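Local coordinates for ethylbenzene dehydrogenase alpha-subunit (Aromatoleum aromaticum, PDB 2IVF), which belongs to the molybdopterin oxidoreductase family and holds a molybdenum atom, MGD, MD1 and an iron/sulfur cluster, at residues A[496-500]-A[501-505]; A[565-568]-A[569-572]. One frame throughout, in Å; residues are numbered along the deposited sequence.

Both contacts are tight turns built from consecutive residues, and both lie in the molybdopterin oxidoreductase part of the chain. Interaction 1 comes first, in the connection between helices 486-493 and 504-520; interaction 2 follows some sixty residues later, between helices 557-560 and 574-583. They do not touch: their centres are about 50 Å apart, on opposite sides of the centre of the chain, and their nearest atoms about 39 Å. Each redirects the backbone shortly before a helix. Interaction 1 packs against helix 736-749, while interaction 2 leans on helix 574-583 and on loops carrying Lys832 and Pro942, so the two turns lie in separate regions of the fold and share no contact.

Interaction 1: residues A[496-500]-A[501-505]; sequences KPTAQ and GGMDE
Gly502 N donates to Pro497 O (2.9 Å) and Gly501 N to Thr498 O (3.0 Å), the paired 6→1 and 5→2 backbone bonds of a Schellman motif. The inner bond is nearly straight, 166° at the hydrogen, whereas the outer one is bent to 141°. Pro497 O is gripped twice, because Gln500 N also donates to it, reaching the carbonyl from the face opposite Gly502 N. Gly501 takes the positive phi that reverses the chain, and Gly502 follows it with its CA close to the carbonyl oxygen of Lys496.

A water extends the network: it donates to Thr498 O (2.7 Å) and accepts from Met503 N, linking the Schellman motif to the type I turn of 501-504. That second turn closes with Asp504 N bonded to Gly501 O and leads into helix 504-520. Lys496 O, buried here without a hydrogen-bond partner in the model, receives instead a CA-H...O contact from Gly502.

Packing comes next. With chi1 at 64°, Lys496 CG sits between its own N and carbonyl carbon, and the extended chain runs alongside the two glycines: CG lies 3.6 Å from Gly502 CA, and CE rests on the peptide carbonyl of Gly501. On another flank, the Thr498 hydroxyl is hydrogen-bonded to Glu742, and both Thr498 and Met503 touch Ala749, so this loop is seated on helix 736-749. The extended Met503 side chain runs obliquely to Thr498 and presents its methyl to both branches of the threonine, with CE 3.8 Å from Thr498 OG1 and 4.1 Å from Thr498 CG2.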
# COMPACT_ATOMS: atom_id res chain seq x y z
N LYS A 496 -16.46 -9.54 -34.16
CA LYS A 496 -16.71 -8.24 -34.76
C LYS A 496 -17.23 -7.29 -33.69
O LYS A 496 -17.58 -7.74 -32.60
CB LYS A 496 -17.70 -8.38 -35.89
CG LYS A 496 -19.05 -8.84 -35.50
CD LYS A 496 -19.78 -9.35 -36.72
CE LYS A 496 -21.21 -9.67 -36.38
NZ LYS A 496 -22.05 -9.87 -37.60
N PRO A 497 -17.26 -5.99 -33.98
CA PRO A 497 -17.71 -5.08 -32.92
C PRO A 497 -19.16 -5.30 -32.46
O PRO A 497 -20.00 -5.81 -33.19
CB PRO A 497 -17.56 -3.68 -33.56
CG PRO A 497 -16.56 -3.87 -34.65
CD PRO A 497 -16.85 -5.23 -35.18
N THR A 498 -19.40 -4.86 -31.24
CA THR A 498 -20.74 -4.85 -30.64
C THR A 498 -21.74 -4.16 -31.55
O THR A 498 -22.83 -4.68 -31.78
CB THR A 498 -20.69 -4.08 -29.29
OG1 THR A 498 -19.82 -4.76 -28.38
CG2 THR A 498 -22.10 -3.92 -28.67
N ALA A 499 -21.38 -2.98 -32.05
CA ALA A 499 -22.24 -2.22 -32.96
C ALA A 499 -22.53 -2.96 -34.28
O ALA A 499 -23.41 -2.58 -35.01
CB ALA A 499 -21.60 -0.90 -33.26
N GLN A 500 -21.77 -4.02 -34.58
CA GLN A 500 -22.03 -4.83 -35.78
C GLN A 500 -22.68 -6.18 -35.50
O GLN A 500 -22.83 -6.99 -36.41
CB GLN A 500 -20.74 -5.04 -36.55
CG GLN A 500 -20.25 -3.77 -37.20
CD GLN A 500 -18.97 -3.96 -37.98
OE1 GLN A 500 -18.56 -5.08 -38.32
NE2 GLN A 500 -18.31 -2.84 -38.28
N GLY A 501 -23.11 -6.41 -34.27
CA GLY A 501 -23.78 -7.67 -33.94
C GLY A 501 -22.82 -8.68 -33.35
O GLY A 501 -23.10 -9.89 -33.35
N GLY A 502 -21.67 -8.19 -32.86
CA GLY A 502 -20.66 -9.05 -32.29
C GLY A 502 -21.12 -9.92 -31.14
O GLY A 502 -20.56 -10.99 -30.92
N MET A 503 -22.14 -9.48 -30.41
CA MET A 503 -22.67 -10.26 -29.30
C MET A 503 -23.77 -11.25 -29.67
O MET A 503 -24.18 -12.03 -28.84
CB MET A 503 -23.25 -9.33 -28.25
CG MET A 503 -22.29 -8.32 -27.74
SD MET A 503 -23.04 -7.41 -26.38
CE MET A 503 -21.59 -6.68 -25.65
N ASP A 504 -24.23 -11.22 -30.91
CA ASP A 504 -25.40 -12.03 -31.29
C ASP A 504 -25.25 -13.52 -31.07
O ASP A 504 -26.15 -14.15 -30.49
CB ASP A 504 -25.76 -11.77 -32.74
CG ASP A 504 -26.36 -10.41 -32.94
OD1 ASP A 504 -26.50 -9.67 -31.95
OD2 ASP A 504 -26.68 -10.10 -34.09
N GLU A 505 -24.15 -14.09 -31.55
CA GLU A 505 -23.90 -15.53 -31.40
C GLU A 505 -23.82 -15.93 -29.93
O GLU A 505 -24.34 -16.96 -29.52
CB GLU A 505 -22.59 -15.93 -32.09
CG GLU A 505 -22.70 -16.03 -33.59
CD GLU A 505 -21.76 -17.08 -34.17
OE1 GLU A 505 -20.55 -17.05 -33.83
OE2 GLU A 505 -22.25 -17.95 -34.94
O HOH W 1 -23.60 -6.97 -30.54

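Interaction 2: residues A[565-568]-A[569-572]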
# COMPACT_ATOMS: atom_id res chain seq x y z
N TRP A 565 2.47 -33.56 4.29
CA TRP A 565 2.00 -32.19 4.16
C TRP A 565 0.52 -32.12 3.80
O TRP A 565 0.06 -31.11 3.43
CB TRP A 565 2.79 -31.46 3.08
CG TRP A 565 4.27 -31.43 3.32
CD1 TRP A 565 4.91 -31.67 4.51
CD2 TRP A 565 5.27 -31.12 2.37
NE1 TRP A 565 6.27 -31.53 4.35
CE2 TRP A 565 6.51 -31.19 3.04
CE3 TRP A 565 5.26 -30.81 1.00
CZ2 TRP A 565 7.72 -30.99 2.37
CZ3 TRP A 565 6.45 -30.60 0.35
CH2 TRP A 565 7.67 -30.66 1.04
N THR A 566 -0.18 -33.25 3.91
CA THR A 566 -1.58 -33.38 3.54
C THR A 566 -2.41 -33.44 4.82
O THR A 566 -1.94 -33.89 5.85
CB THR A 566 -1.78 -34.74 2.74
OG1 THR A 566 -0.95 -34.73 1.56
CG2 THR A 566 -3.23 -34.96 2.31
N ASP A 567 -3.65 -33.00 4.76
CA ASP A 567 -4.60 -33.19 5.89
C ASP A 567 -4.64 -34.68 6.27
O ASP A 567 -4.99 -35.51 5.43
CB ASP A 567 -5.98 -32.68 5.42
CG ASP A 567 -7.12 -33.02 6.35
OD1 ASP A 567 -6.87 -33.28 7.55
OD2 ASP A 567 -8.30 -32.99 5.87
N PRO A 568 -4.28 -35.02 7.52
CA PRO A 568 -4.24 -36.42 7.94
C PRO A 568 -5.58 -37.13 8.01
O PRO A 568 -5.60 -38.35 8.15
CB PRO A 568 -3.62 -36.38 9.34
CG PRO A 568 -3.53 -34.97 9.74
CD PRO A 568 -3.88 -34.10 8.60
N ALA A 569 -6.67 -36.39 7.92
CA ALA A 569 -8.01 -36.96 7.84
C ALA A 569 -8.31 -37.49 6.45
O ALA A 569 -9.34 -38.15 6.25
CB ALA A 569 -9.07 -35.91 8.24
N LEU A 570 -7.44 -37.19 5.48
CA LEU A 570 -7.65 -37.68 4.14
C LEU A 570 -7.02 -39.08 4.01
O LEU A 570 -5.99 -39.37 4.64
CB LEU A 570 -7.11 -36.69 3.10
CG LEU A 570 -7.68 -35.25 3.08
CD1 LEU A 570 -7.05 -34.40 1.94
CD2 LEU A 570 -9.23 -35.16 2.97
N LYS A 571 -7.64 -39.94 3.22
CA LYS A 571 -7.24 -41.33 3.12
C LYS A 571 -6.17 -41.52 2.05
O LYS A 571 -5.56 -42.59 1.96
CB LYS A 571 -8.46 -42.21 2.85
CG LYS A 571 -9.19 -41.96 1.49
CD LYS A 571 -10.55 -42.69 1.51
CE LYS A 571 -10.91 -43.35 0.18
NZ LYS A 571 -11.95 -44.39 0.41
N LYS A 572 -5.92 -40.47 1.27
CA LYS A 572 -4.94 -40.54 0.20
C LYS A 572 -4.48 -39.18 -0.28
O LYS A 572 -4.99 -38.13 0.14
CB LYS A 572 -5.49 -41.36 -0.97
CG LYS A 572 -6.76 -40.81 -1.57
CD LYS A 572 -7.45 -41.88 -2.34
CE LYS A 572 -8.73 -41.44 -3.02
NZ LYS A 572 -9.22 -42.56 -3.91
O HOH W 2 -4.49 -40.17 6.62
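Asp567 grips the next residues twice, in an Asx-Pro turn, where an Asx turn is fused to a type I beta turn spanning 567-570. Its side-chain OD1 accepts from Ala569 N at 3.1 Å, and its backbone O accepts from Leu570 N at 3.0 Å. CG lies anti to the backbone N (chi1 169°), which swings the carboxylate back over the turn; the amide of Ala569 meets OD1 from well above the carboxylate plane, 70° out of it.

Leu570 crosses the aspartate at about a right angle, its CG 3.6 Å from Asp567 OD2. Its CD1 reaches Thr566 CG2 at 3.9 Å, closing a small apolar patch.

Further out, OD2 forms a salt bridge with Lys832; with both oxygens held, the carboxylate's rotation is restrained, and the lysine probably favours its charged form. The hydroxyl of Thr566 is tied back to Asn562 O, while Leu570 also packs on Tyr577 and Pro942. Beyond the turn, Lys572 NZ forms a salt bridge with Glu580, and the lysine makes a cation-pi contact with Tyr577, both on helix 574-583. One water bridges the turn, donating to both Pro568 O and Leu570 O, each at 2.6 Å.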